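Local atomic coordinates of lasso peptide isopeptidase AtxE2 (Asticcacaulis excentricus, PDB entry 5TXE), a protein that hydrolyses the isopeptide bond of the lasso peptides astexin-2 and astexin-3, opening the threaded rings into linear peptides. Residues A[536-541]-A[592-597]; A[101-106]-A[152-157]; A[442-447]-A[452-457]; A[320-325]-A[341-346]; A[557-560]-A[566-569]. The protein carries 1 engineered substitution. All coordinates share one frame; numbering follows the deposited sequence.

Interaction 1: A[536-541]-A[592-597]; sequences GLINSH and VVNASR
The helix that follows the nucleophile position of the alpha/beta-hydrolase domain, helix 528-539, meets the short helix 591-594 here, and Ile538 of the first rests against Asn594 of the second and against Arg597, which follows the 3-10 segment 595-596. The CA atoms of Ile538 and Asn594 lie 7.2 Å apart. Both branches of the isoleucine are used. CG1 approaches Asn594 CB at 4.0 Å and CD1 comes to 3.7 Å from Asn594 ND2, the two side chains crossing at about a right angle. CG2, which stands opposite the backbone N of its own residue, reaches both Asn594 ND2 at 3.9 Å and Arg597 NH2 at 3.7 Å. The arginine reaches across because its CG sits between backbone N and carbonyl carbon (chi1 64°) and the chain then runs extended to NE. Its NH1 also gives a weak hydrogen bond to Ile538 O, 3.2 Å long and bent to 132° at the hydrogen. The Asn594 amide is fixed from its own side: ND2 donates to the backbone oxygens of Ala587 and Ser590. Beyond the two segments Ile538 also touches Leu598. An alanine at Ile538 is likely to open a gap beside the Asn594 amide and leave the Arg597 guanidinium without the methyl that limits its swing, though the carbonyl acceptor would stay. Since the buried Ile538 side chain supplies the largest single share of the contact, van der Waals fit around it probably contributes more here than the one weak polar link.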
# COMPACT_ATOMS: atom_id res chain seq x y z
N GLY A 536 12.69 -18.03 -2.51
CA GLY A 536 12.08 -19.25 -1.99
C GLY A 536 12.16 -20.41 -2.92
O GLY A 536 12.31 -21.58 -2.47
N LEU A 537 12.02 -20.15 -4.22
CA LEU A 537 11.96 -21.26 -5.18
C LEU A 537 13.37 -21.80 -5.42
O LEU A 537 13.55 -22.89 -5.86
CB LEU A 537 11.36 -20.82 -6.50
CG LEU A 537 9.92 -20.38 -6.47
CD1 LEU A 537 9.40 -20.14 -7.87
CD2 LEU A 537 9.04 -21.37 -5.77
N ILE A 538 14.36 -20.99 -5.14
CA ILE A 538 15.73 -21.42 -5.35
C ILE A 538 16.31 -22.05 -4.11
O ILE A 538 17.10 -22.96 -4.21
CB ILE A 538 16.61 -20.23 -5.77
CG1 ILE A 538 16.27 -19.87 -7.24
CG2 ILE A 538 18.10 -20.51 -5.64
CD1 ILE A 538 16.68 -18.47 -7.55
N ASN A 539 15.97 -21.54 -2.94
CA ASN A 539 16.62 -21.95 -1.71
C ASN A 539 15.77 -22.87 -0.82
O ASN A 539 16.06 -23.06 0.35
CB ASN A 539 17.06 -20.69 -0.96
CG ASN A 539 18.09 -19.88 -1.73
OD1 ASN A 539 19.22 -20.25 -1.78
ND2 ASN A 539 17.67 -18.80 -2.36
N SER A 540 14.69 -23.42 -1.37
CA SER A 540 13.93 -24.46 -0.74
C SER A 540 13.21 -25.28 -1.79
O SER A 540 13.09 -24.89 -2.94
CB SER A 540 12.93 -23.85 0.21
OG SER A 540 11.66 -23.68 -0.38
N HIS A 541 12.74 -26.43 -1.40
CA HIS A 541 11.83 -27.24 -2.20
C HIS A 541 10.54 -27.43 -1.47
O HIS A 541 9.85 -28.42 -1.58
CB HIS A 541 12.48 -28.60 -2.49
CG HIS A 541 13.65 -28.52 -3.41
ND1 HIS A 541 14.94 -28.24 -2.96
CD2 HIS A 541 13.76 -28.71 -4.74
CE1 HIS A 541 15.77 -28.24 -3.99
NE2 HIS A 541 15.08 -28.51 -5.08
N VAL A 592 18.27 -16.72 -14.22
CA VAL A 592 19.19 -17.08 -15.30
C VAL A 592 20.24 -18.09 -14.76
O VAL A 592 20.42 -19.15 -15.31
CB VAL A 592 19.89 -15.83 -15.90
CG1 VAL A 592 20.93 -16.19 -16.99
CG2 VAL A 592 18.85 -14.91 -16.50
N VAL A 593 20.90 -17.74 -13.66
CA VAL A 593 21.87 -18.64 -13.01
C VAL A 593 21.25 -19.99 -12.64
O VAL A 593 21.83 -21.02 -12.93
CB VAL A 593 22.47 -17.96 -11.77
CG1 VAL A 593 23.33 -18.92 -10.94
CG2 VAL A 593 23.26 -16.73 -12.19
N ASN A 594 20.04 -19.99 -12.07
CA ASN A 594 19.46 -21.20 -11.50
C ASN A 594 18.36 -21.83 -12.31
O ASN A 594 17.73 -22.78 -11.85
CB ASN A 594 18.90 -20.85 -10.13
CG ASN A 594 20.00 -20.44 -9.16
OD1 ASN A 594 20.80 -21.29 -8.79
ND2 ASN A 594 20.06 -19.16 -8.75
N ALA A 595 18.17 -21.40 -13.55
CA ALA A 595 17.08 -21.95 -14.37
C ALA A 595 16.98 -23.46 -14.39
O ALA A 595 15.90 -24.04 -14.32
CB ALA A 595 17.19 -21.47 -15.81
N SER A 596 18.11 -24.12 -14.55
CA SER A 596 18.07 -25.58 -14.75
C SER A 596 17.67 -26.35 -13.49
O SER A 596 17.30 -27.50 -13.59
CB SER A 596 19.41 -26.05 -15.35
OG SER A 596 20.44 -25.65 -14.45
N ARG A 597 17.67 -25.74 -12.31
CA ARG A 597 17.15 -26.45 -11.11
C ARG A 597 15.85 -25.89 -10.54
O ARG A 597 15.49 -26.11 -9.43
CB ARG A 597 18.21 -26.44 -10.00
CG ARG A 597 18.60 -25.10 -9.44
CD ARG A 597 19.87 -25.37 -8.68
NE ARG A 597 20.51 -24.24 -8.02
CZ ARG A 597 20.25 -23.86 -6.78
NH1 ARG A 597 19.26 -24.44 -6.13
NH2 ARG A 597 20.92 -22.85 -6.23

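Interaction 2: A[101-106]-A[152-157]; sequences DVDVGG and RVWRAS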
# COMPACT_ATOMS: atom_id res chain seq x y z
N ASP A 101 -23.98 11.95 -2.44
CA ASP A 101 -22.91 12.12 -3.43
C ASP A 101 -22.90 13.55 -3.88
O ASP A 101 -23.88 14.01 -4.43
CB ASP A 101 -23.17 11.19 -4.61
CG ASP A 101 -23.03 9.70 -4.24
OD1 ASP A 101 -22.28 9.37 -3.29
OD2 ASP A 101 -23.64 8.83 -4.91
N VAL A 102 -21.81 14.28 -3.67
CA VAL A 102 -21.77 15.65 -4.12
C VAL A 102 -21.00 15.85 -5.42
O VAL A 102 -20.94 16.98 -5.94
CB VAL A 102 -21.17 16.59 -3.03
CG1 VAL A 102 -21.96 16.48 -1.75
CG2 VAL A 102 -19.71 16.29 -2.73
N ASP A 103 -20.34 14.80 -5.91
CA ASP A 103 -19.72 14.77 -7.24
C ASP A 103 -19.57 13.30 -7.59
O ASP A 103 -19.46 12.46 -6.69
CB ASP A 103 -18.33 15.43 -7.26
CG ASP A 103 -17.73 15.51 -8.69
OD1 ASP A 103 -18.53 15.50 -9.65
OD2 ASP A 103 -16.47 15.61 -8.85
N VAL A 104 -19.67 12.99 -8.88
CA VAL A 104 -19.45 11.66 -9.37
C VAL A 104 -18.59 11.84 -10.60
O VAL A 104 -18.83 12.74 -11.41
CB VAL A 104 -20.74 10.95 -9.77
CG1 VAL A 104 -20.44 9.58 -10.40
CG2 VAL A 104 -21.65 10.75 -8.56
N GLY A 105 -17.55 11.04 -10.72
CA GLY A 105 -16.69 11.10 -11.93
C GLY A 105 -15.22 11.34 -11.67
O GLY A 105 -14.76 11.53 -10.54
N GLY A 106 -14.46 11.30 -12.76
CA GLY A 106 -13.04 11.46 -12.73
C GLY A 106 -12.32 10.16 -13.10
O GLY A 106 -12.89 9.07 -13.02
N ARG A 152 -7.23 18.85 -12.26
CA ARG A 152 -7.79 20.19 -12.02
C ARG A 152 -8.29 20.26 -10.58
O ARG A 152 -8.47 19.23 -9.92
CB ARG A 152 -8.98 20.37 -12.92
CG ARG A 152 -8.66 20.31 -14.41
CD ARG A 152 -9.92 20.53 -15.27
NE ARG A 152 -9.58 20.41 -16.68
CZ ARG A 152 -9.33 19.26 -17.31
NH1 ARG A 152 -9.37 18.08 -16.70
NH2 ARG A 152 -8.98 19.31 -18.56
N VAL A 153 -8.59 21.47 -10.12
CA VAL A 153 -9.33 21.64 -8.87
C VAL A 153 -10.82 21.76 -9.21
O VAL A 153 -11.21 22.56 -10.07
CB VAL A 153 -8.90 22.89 -8.11
CG1 VAL A 153 -9.74 23.00 -6.86
CG2 VAL A 153 -7.43 22.81 -7.75
N TRP A 154 -11.61 20.97 -8.52
CA TRP A 154 -13.01 21.04 -8.64
C TRP A 154 -13.58 21.62 -7.35
O TRP A 154 -12.99 21.49 -6.29
CB TRP A 154 -13.64 19.65 -8.91
CG TRP A 154 -13.47 19.15 -10.35
CD1 TRP A 154 -12.31 19.02 -11.01
CD2 TRP A 154 -14.50 18.74 -11.25
NE1 TRP A 154 -12.54 18.57 -12.29
CE2 TRP A 154 -13.87 18.37 -12.45
CE3 TRP A 154 -15.89 18.63 -11.15
CZ2 TRP A 154 -14.58 17.88 -13.55
CZ3 TRP A 154 -16.61 18.19 -12.26
CH2 TRP A 154 -15.94 17.84 -13.45
N ARG A 155 -14.76 22.21 -7.48
CA ARG A 155 -15.53 22.78 -6.39
C ARG A 155 -16.90 22.19 -6.37
O ARG A 155 -17.56 22.18 -7.38
CB ARG A 155 -15.63 24.27 -6.61
CG ARG A 155 -16.50 24.99 -5.58
CD ARG A 155 -16.43 26.45 -5.93
NE ARG A 155 -17.25 27.22 -5.03
CZ ARG A 155 -18.50 27.57 -5.28
NH1 ARG A 155 -19.07 27.21 -6.44
NH2 ARG A 155 -19.18 28.27 -4.38
N ALA A 156 -17.32 21.67 -5.25
CA ALA A 156 -18.61 21.01 -5.14
C ALA A 156 -19.47 21.67 -4.04
O ALA A 156 -18.97 21.99 -2.97
CB ALA A 156 -18.44 19.54 -4.81
N SER A 157 -20.78 21.77 -4.27
CA SER A 157 -21.73 22.19 -3.23
C SER A 157 -22.05 21.03 -2.33
O SER A 157 -22.28 19.92 -2.78
CB SER A 157 -23.00 22.76 -3.87
OG SER A 157 -23.97 23.06 -2.90
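Val102 and Asp103 both turn toward segment 152-157, and each meets a different part of it. They can do so because the two residues form a classic beta bulge opposite Met88, which puts successive side chains on the same side. Val102 lies against the backbone end of the other strand: its CB is 3.5 Å from Ser157 O and its CG1 3.6 Å from the same oxygen. CG1 takes that place by standing opposite its own carbonyl carbon (chi1 -57°), and CG2 is then directed to the methyl of Ala156, with CG2 to CB at 4.1 Å. Ala156 CB also lies 3.8 Å from Val102 O. Asp103 works on the indole. Its carboxylate and the Trp154 ring are nearly parallel, 21° between the planes, although the two side chains run at about a right angle; OD2 comes to 3.8 Å from CE3. The carboxylate does not depend on the ring for its polar needs, since OD2 accepts from Tyr143 OH and pairs with Arg145, whose guanidinium in turn makes a cation-pi contact with Trp154. Acid, arginine and indole thus form one cluster. The strands themselves run roughly antiparallel at 148°, with axes 6.6 Å apart, but they share no backbone bonds. Strand 100-104 hydrogen-bonds to 83-92 in one antiparallel sheet, whereas 150-157 lies between 140-147 and 163-167 in another, so the contact is face-to-face packing of two sheets, consistent with neighbouring blades of the beta-propeller of the S9 family.

Interaction 3: A[442-447]-A[452-457]; sequences GFLRGG and NPILPL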
# COMPACT_ATOMS: atom_id res chain seq x y z
N GLY A 442 -5.32 -5.61 7.90
CA GLY A 442 -6.60 -5.00 7.57
C GLY A 442 -7.45 -6.03 6.89
O GLY A 442 -7.37 -7.22 7.22
N PHE A 443 -8.27 -5.56 5.95
CA PHE A 443 -9.22 -6.41 5.28
C PHE A 443 -8.47 -7.42 4.39
O PHE A 443 -7.52 -7.07 3.74
CB PHE A 443 -10.20 -5.56 4.49
CG PHE A 443 -11.10 -6.33 3.63
CD1 PHE A 443 -11.91 -7.34 4.17
CD2 PHE A 443 -11.14 -6.10 2.23
CE1 PHE A 443 -12.73 -8.13 3.34
CE2 PHE A 443 -11.97 -6.86 1.39
CZ PHE A 443 -12.77 -7.88 1.95
N LEU A 444 -8.86 -8.67 4.46
CA LEU A 444 -8.26 -9.72 3.61
C LEU A 444 -8.78 -9.58 2.20
O LEU A 444 -9.85 -10.10 1.88
CB LEU A 444 -8.61 -11.07 4.17
CG LEU A 444 -8.04 -11.33 5.59
CD1 LEU A 444 -8.54 -12.66 6.11
CD2 LEU A 444 -6.54 -11.30 5.66
N ARG A 445 -8.06 -8.83 1.36
CA ARG A 445 -8.52 -8.51 0.01
C ARG A 445 -7.59 -9.28 -0.95
O ARG A 445 -7.90 -10.44 -1.26
CB ARG A 445 -8.52 -7.01 -0.20
CG ARG A 445 -8.99 -6.47 -1.53
CD ARG A 445 -9.00 -4.95 -1.73
NE ARG A 445 -10.01 -4.23 -1.00
CZ ARG A 445 -11.17 -3.89 -1.50
NH1 ARG A 445 -11.56 -4.29 -2.69
NH2 ARG A 445 -11.97 -3.20 -0.75
N GLY A 446 -6.46 -8.70 -1.35
CA GLY A 446 -5.57 -9.37 -2.33
C GLY A 446 -4.12 -9.40 -1.89
O GLY A 446 -3.21 -9.66 -2.69
N GLY A 447 -3.88 -9.15 -0.60
CA GLY A 447 -2.51 -9.06 -0.11
C GLY A 447 -1.86 -7.83 -0.67
O GLY A 447 -2.56 -6.96 -1.18
N ASN A 452 -3.73 -11.18 -5.15
CA ASN A 452 -3.97 -12.59 -4.86
C ASN A 452 -5.16 -12.72 -3.95
O ASN A 452 -5.06 -12.38 -2.78
CB ASN A 452 -2.73 -13.21 -4.24
CG ASN A 452 -1.56 -13.26 -5.23
OD1 ASN A 452 -1.52 -14.13 -6.08
ND2 ASN A 452 -0.65 -12.27 -5.15
N PRO A 453 -6.27 -13.22 -4.48
CA PRO A 453 -7.59 -13.02 -3.84
C PRO A 453 -7.91 -14.00 -2.67
O PRO A 453 -8.16 -15.20 -2.89
CB PRO A 453 -8.54 -13.23 -5.00
CG PRO A 453 -7.86 -14.22 -5.84
CD PRO A 453 -6.39 -13.97 -5.74
N ILE A 454 -7.87 -13.50 -1.46
CA ILE A 454 -7.72 -14.36 -0.31
C ILE A 454 -9.01 -15.11 -0.05
O ILE A 454 -9.03 -16.33 0.01
CB ILE A 454 -7.30 -13.52 0.91
CG1 ILE A 454 -5.85 -13.16 0.74
CG2 ILE A 454 -7.49 -14.31 2.22
CD1 ILE A 454 -5.41 -12.05 1.64
N LEU A 455 -10.11 -14.38 0.04
CA LEU A 455 -11.36 -15.03 0.36
C LEU A 455 -11.81 -15.93 -0.78
O LEU A 455 -12.19 -17.05 -0.52
CB LEU A 455 -12.43 -13.98 0.77
CG LEU A 455 -12.03 -13.05 1.97
CD1 LEU A 455 -13.15 -12.03 2.30
CD2 LEU A 455 -11.73 -13.88 3.20
N PRO A 456 -11.76 -15.45 -2.06
CA PRO A 456 -12.05 -16.37 -3.13
C PRO A 456 -11.19 -17.62 -3.17
O PRO A 456 -11.69 -18.68 -3.50
CB PRO A 456 -11.87 -15.51 -4.36
CG PRO A 456 -12.15 -14.12 -3.90
CD PRO A 456 -11.55 -14.08 -2.55
N LEU A 457 -9.91 -17.53 -2.80
CA LEU A 457 -9.10 -18.75 -2.73
C LEU A 457 -9.65 -19.74 -1.66
O LEU A 457 -9.73 -20.96 -1.89
CB LEU A 457 -7.64 -18.43 -2.40
CG LEU A 457 -6.76 -18.03 -3.59
CD1 LEU A 457 -5.44 -17.39 -3.19
CD2 LEU A 457 -6.50 -19.21 -4.47
O HOH W 1 -10.23 -11.63 -0.35
O HOH W 2 -0.60 -10.08 -3.21
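Arg445 and Ile454 carry the first of two direct backbone hydrogen bonds between the loop 442-447 and the start of helix 454-459. Ile454 N donates to Arg445 O at 3.1 Å, almost straight (172°) and nearly in line with the carbonyl. The second, from Asn452 N to Gly446 O, is 2.9 Å long and enters 20° off the carbonyl plane. A weaker CA-H...O contact joins Gly446 CA to Asn452 O at 3.1 Å. Water-mediated links follow the same path. Water 1 donates to both Leu444 O and Arg445 O and accepts from Leu455 N, so it satisfies an amide of the first helical turn; water 2 donates to Gly446 O and accepts from Asn452 ND2. Apolar contacts fill the rest. Ile454 CG2, opposite its backbone N (the chi1 of -75° belongs to CG1), meets Leu444 CB at 3.9 Å, while CD1 lies 4.0 Å from Gly447 N. Leu455 sends CG to 3.7 Å from Leu444 O and CD1 to 4.1 Å from Phe443 CE1. An alanine in place of Ile454 would probably keep the backbone bond but leave Leu444 CB and the Gly447 backbone without their aliphatic cover. Gly447 has positive phi, which favours glycine. With Pro453 as N-cap, this is a loop folded back on the helix it leads into, after strand 431-436 of the alpha/beta-hydrolase sheet, and Gly447 lies about 8 Å from the side chain of Tyr438, which stabilises the alkoxide intermediate.

Interaction 4: A[320-325]-A[341-346]; sequences RREGWA and PVRIWH
Glu322 and Arg343 meet in a salt bridge made through a single hydrogen bond: Arg343 NH1 donates to Glu322 OE2 over 2.8 Å, at 148° at the hydrogen. The acceptor lies near the guanidinium plane, at its edge, and is approached almost end-on to its C-O bond. With carboxylate and guanidinium planes turned 52° apart, the pair is not a two-pronged one; Arg343 CD, at 3.4 Å from OE2, supplies the second touch. The bend at chi3 (75°) turns the guanidinium to the acid. In the next shell, the carboxylate's other oxygen is held: Glu322 OE1 accepts from Arg320 NH1 at 2.9 Å, on the anti side and out of plane, and from Tyr332 OH. His346 covers one face of the Arg343 guanidinium, its CG 3.8 Å above that plane, while its ND1 bonds to Glu328. Strand 328-335 lies between the two strands in the same antiparallel sheet, so the bridge spans its face, over Tyr332. One carboxylate thus serves two arginines and a tyrosine hydroxyl in a network of charges, and the two cations around it would probably favour its ionised form.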
# COMPACT_ATOMS: atom_id res chain seq x y z
N ARG A 320 -1.54 3.75 18.90
CA ARG A 320 -0.30 3.05 18.67
C ARG A 320 -0.58 1.59 18.34
O ARG A 320 -1.70 1.11 18.46
CB ARG A 320 0.59 3.09 19.89
CG ARG A 320 0.00 2.23 21.00
CD ARG A 320 0.60 2.33 22.37
NE ARG A 320 1.99 1.99 22.43
CZ ARG A 320 2.47 0.98 23.14
NH1 ARG A 320 1.68 0.18 23.85
NH2 ARG A 320 3.78 0.80 23.10
N ARG A 321 0.47 0.91 17.92
CA ARG A 321 0.41 -0.53 17.70
C ARG A 321 0.96 -1.25 18.90
O ARG A 321 1.86 -0.75 19.53
CB ARG A 321 1.21 -0.90 16.47
CG ARG A 321 0.52 -0.39 15.24
CD ARG A 321 1.44 0.24 14.24
NE ARG A 321 0.65 0.76 13.12
CZ ARG A 321 0.75 0.37 11.84
NH1 ARG A 321 1.65 -0.54 11.47
NH2 ARG A 321 -0.03 0.92 10.92
N GLU A 322 0.38 -2.40 19.22
CA GLU A 322 0.82 -3.16 20.37
C GLU A 322 0.36 -4.64 20.28
O GLU A 322 -0.23 -5.04 19.31
CB GLU A 322 0.31 -2.50 21.67
CG GLU A 322 -1.19 -2.41 21.77
CD GLU A 322 -1.63 -1.71 23.07
OE1 GLU A 322 -1.01 -0.68 23.43
OE2 GLU A 322 -2.60 -2.19 23.71
N GLY A 323 0.66 -5.41 21.32
CA GLY A 323 0.37 -6.83 21.39
C GLY A 323 1.48 -7.64 20.73
O GLY A 323 2.47 -7.08 20.25
N TRP A 324 1.30 -8.95 20.66
CA TRP A 324 2.29 -9.83 20.04
C TRP A 324 2.60 -9.37 18.58
O TRP A 324 1.68 -9.17 17.77
CB TRP A 324 1.74 -11.24 20.01
CG TRP A 324 2.71 -12.27 19.52
CD1 TRP A 324 2.81 -12.75 18.27
CD2 TRP A 324 3.63 -13.03 20.32
NE1 TRP A 324 3.75 -13.75 18.21
CE2 TRP A 324 4.28 -13.92 19.46
CE3 TRP A 324 3.97 -13.02 21.68
CZ2 TRP A 324 5.26 -14.80 19.90
CZ3 TRP A 324 4.94 -13.90 22.13
CH2 TRP A 324 5.59 -14.78 21.23
N ALA A 325 3.88 -9.17 18.29
CA ALA A 325 4.29 -8.76 16.95
C ALA A 325 3.53 -7.52 16.52
O ALA A 325 3.28 -7.35 15.34
CB ALA A 325 4.04 -9.89 15.94
N PRO A 341 -1.44 7.51 30.91
CA PRO A 341 -2.40 7.12 29.87
C PRO A 341 -3.19 5.89 30.24
O PRO A 341 -2.67 5.00 30.86
CB PRO A 341 -1.54 6.86 28.65
CG PRO A 341 -0.16 6.72 29.15
CD PRO A 341 -0.05 7.43 30.46
N VAL A 342 -4.47 5.89 29.88
CA VAL A 342 -5.35 4.76 30.07
C VAL A 342 -5.89 4.26 28.71
O VAL A 342 -6.38 5.06 27.90
CB VAL A 342 -6.53 5.16 30.97
CG1 VAL A 342 -7.49 3.99 31.15
CG2 VAL A 342 -6.00 5.63 32.32
N ARG A 343 -5.82 2.95 28.50
CA ARG A 343 -6.31 2.35 27.25
C ARG A 343 -7.79 2.33 27.24
O ARG A 343 -8.39 1.85 28.16
CB ARG A 343 -5.83 0.91 27.13
CG ARG A 343 -5.99 0.38 25.71
CD ARG A 343 -5.17 -0.87 25.51
NE ARG A 343 -5.83 -1.98 26.16
CZ ARG A 343 -5.33 -3.21 26.20
NH1 ARG A 343 -4.16 -3.46 25.62
NH2 ARG A 343 -5.98 -4.17 26.80
N ILE A 344 -8.42 2.86 26.20
CA ILE A 344 -9.87 2.79 26.12
C ILE A 344 -10.41 1.92 24.99
O ILE A 344 -11.58 1.62 24.97
CB ILE A 344 -10.49 4.19 25.99
CG1 ILE A 344 -9.91 4.93 24.81
CG2 ILE A 344 -10.22 4.99 27.26
CD1 ILE A 344 -10.68 6.19 24.52
N TRP A 345 -9.56 1.58 24.00
CA TRP A 345 -9.98 0.71 22.88
C TRP A 345 -8.75 -0.01 22.36
O TRP A 345 -7.66 0.56 22.33
CB TRP A 345 -10.63 1.53 21.78
CG TRP A 345 -10.98 0.80 20.48
CD1 TRP A 345 -12.18 0.24 20.13
CD2 TRP A 345 -10.12 0.59 19.34
NE1 TRP A 345 -12.12 -0.29 18.86
CE2 TRP A 345 -10.87 -0.11 18.36
CE3 TRP A 345 -8.78 0.93 19.05
CZ2 TRP A 345 -10.34 -0.47 17.14
CZ3 TRP A 345 -8.25 0.59 17.81
CH2 TRP A 345 -9.02 -0.11 16.88
N HIS A 346 -8.95 -1.25 21.94
CA HIS A 346 -7.93 -1.97 21.20
C HIS A 346 -8.61 -3.06 20.36
O HIS A 346 -9.62 -3.59 20.75
CB HIS A 346 -6.90 -2.60 22.12
CG HIS A 346 -7.47 -3.65 23.02
ND1 HIS A 346 -7.02 -4.96 23.04
CD2 HIS A 346 -8.48 -3.58 23.91
CE1 HIS A 346 -7.73 -5.65 23.92
NE2 HIS A 346 -8.63 -4.84 24.45

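Interaction 5: A[557-560]-A[566-569]; sequences TASV and ISGA
Ser559 and Ser567 each set their hydroxyl opposite the backbone N, with chi1 169° and 171°, and this brings the two OG atoms to 3.6 Å. That separation is too long for a hydrogen bond, so the hydroxyls meet by packing alone. Ser567 contributes about half of the buried area. Its OG lies 3.5 Å from Ser559 CA and 3.8 Å from Ser559 CB, and its CB is 3.6 Å from Ser559 O and 3.8 Å from Ala558 O. The Ser559 CB points away from the other helix overall, but the backbones are close enough, with the CA atoms of Ser559 and Ser567 4.7 Å apart, for CB still to touch. Small residues at both positions go with so tight an approach. The polar atoms look elsewhere: Ser559 OG makes a weak bond to Thr577 O, Ser567 O accepts from Thr577 OG1, and Ala558 O accepts from Asn562 ND2. Thr577 therefore serves both helices. A wider pi-type turn runs through 557-560, and the contact joins two consecutive short helices, 555-560 and 563-570, connected by a short link. Neighbouring residues of both helices reach the bound peptide. Thr557 and Ala558 pack on side chains of the bound lasso peptide and Ile566 on its backbone; Ile566 also touches Trp116, which binds Astexin-3. Asn562, in the turn between the helices, binds Astexin-3 as well, consistent with this helical pair lining part of the lasso-peptide site.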
# COMPACT_ATOMS: atom_id res chain seq x y z
N THR A 557 17.77 -7.06 -14.18
CA THR A 557 16.69 -6.20 -13.73
C THR A 557 17.21 -5.04 -12.88
O THR A 557 16.82 -3.89 -13.07
CB THR A 557 15.60 -7.00 -12.96
OG1 THR A 557 15.08 -8.06 -13.77
CG2 THR A 557 14.51 -6.14 -12.57
N ALA A 558 18.12 -5.33 -11.95
CA ALA A 558 18.52 -4.33 -10.95
C ALA A 558 19.57 -3.34 -11.45
O ALA A 558 19.67 -2.20 -10.96
CB ALA A 558 19.02 -5.07 -9.74
N SER A 559 20.43 -3.78 -12.36
CA SER A 559 21.51 -2.95 -12.86
C SER A 559 21.09 -2.46 -14.25
O SER A 559 20.82 -1.27 -14.44
CB SER A 559 22.81 -3.73 -12.96
OG SER A 559 23.77 -2.98 -13.67
N VAL A 560 20.92 -3.37 -15.20
CA VAL A 560 20.75 -2.96 -16.61
C VAL A 560 19.43 -2.16 -16.82
O VAL A 560 19.47 -1.04 -17.29
CB VAL A 560 20.87 -4.12 -17.55
CG1 VAL A 560 20.74 -3.66 -19.01
CG2 VAL A 560 22.21 -4.85 -17.39
N ILE A 566 19.56 4.80 -10.92
CA ILE A 566 18.99 3.96 -9.92
C ILE A 566 19.90 2.77 -9.59
O ILE A 566 19.99 2.40 -8.42
CB ILE A 566 17.58 3.51 -10.27
CG1 ILE A 566 16.63 4.71 -10.14
CG2 ILE A 566 17.07 2.44 -9.32
CD1 ILE A 566 15.29 4.49 -10.82
N SER A 567 20.52 2.18 -10.62
CA SER A 567 21.45 1.11 -10.40
C SER A 567 22.54 1.49 -9.38
O SER A 567 22.83 0.74 -8.44
CB SER A 567 22.10 0.66 -11.71
OG SER A 567 23.14 -0.25 -11.43
N GLY A 568 23.16 2.64 -9.59
CA GLY A 568 24.18 3.18 -8.69
C GLY A 568 23.64 3.44 -7.28
O GLY A 568 24.28 3.11 -6.30
N ALA A 569 22.44 3.99 -7.18
CA ALA A 569 21.86 4.33 -5.86
C ALA A 569 21.49 3.10 -5.05
O ALA A 569 21.43 3.17 -3.83
CB ALA A 569 20.62 5.24 -6.02

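Interaction 3 sits closest to the catalytic machinery, the side chain of Asn452 about 10 Å from that of Ala527, the engineered replacement of the nucleophile. Interaction 5 adjoins two Astexin-3-binding residues: between side chains, Ala558 is about 4 Å from Asn562 and Ser567 about 9 Å from Trp116. Interaction 1 lies farther out in the same domain, away from the annotated sites; interaction 5 is nested in the loop it closes, their centres 22 Å apart. Interactions 2 and 4 belong to the four- and five-stranded antiparallel sheets, probably blades of the S9-type propeller, and interaction 4 approaches interaction 3 to about 9 Å between nearest atoms. Interactions 1 and 2, centres 51 Å apart, flank the chain's centre.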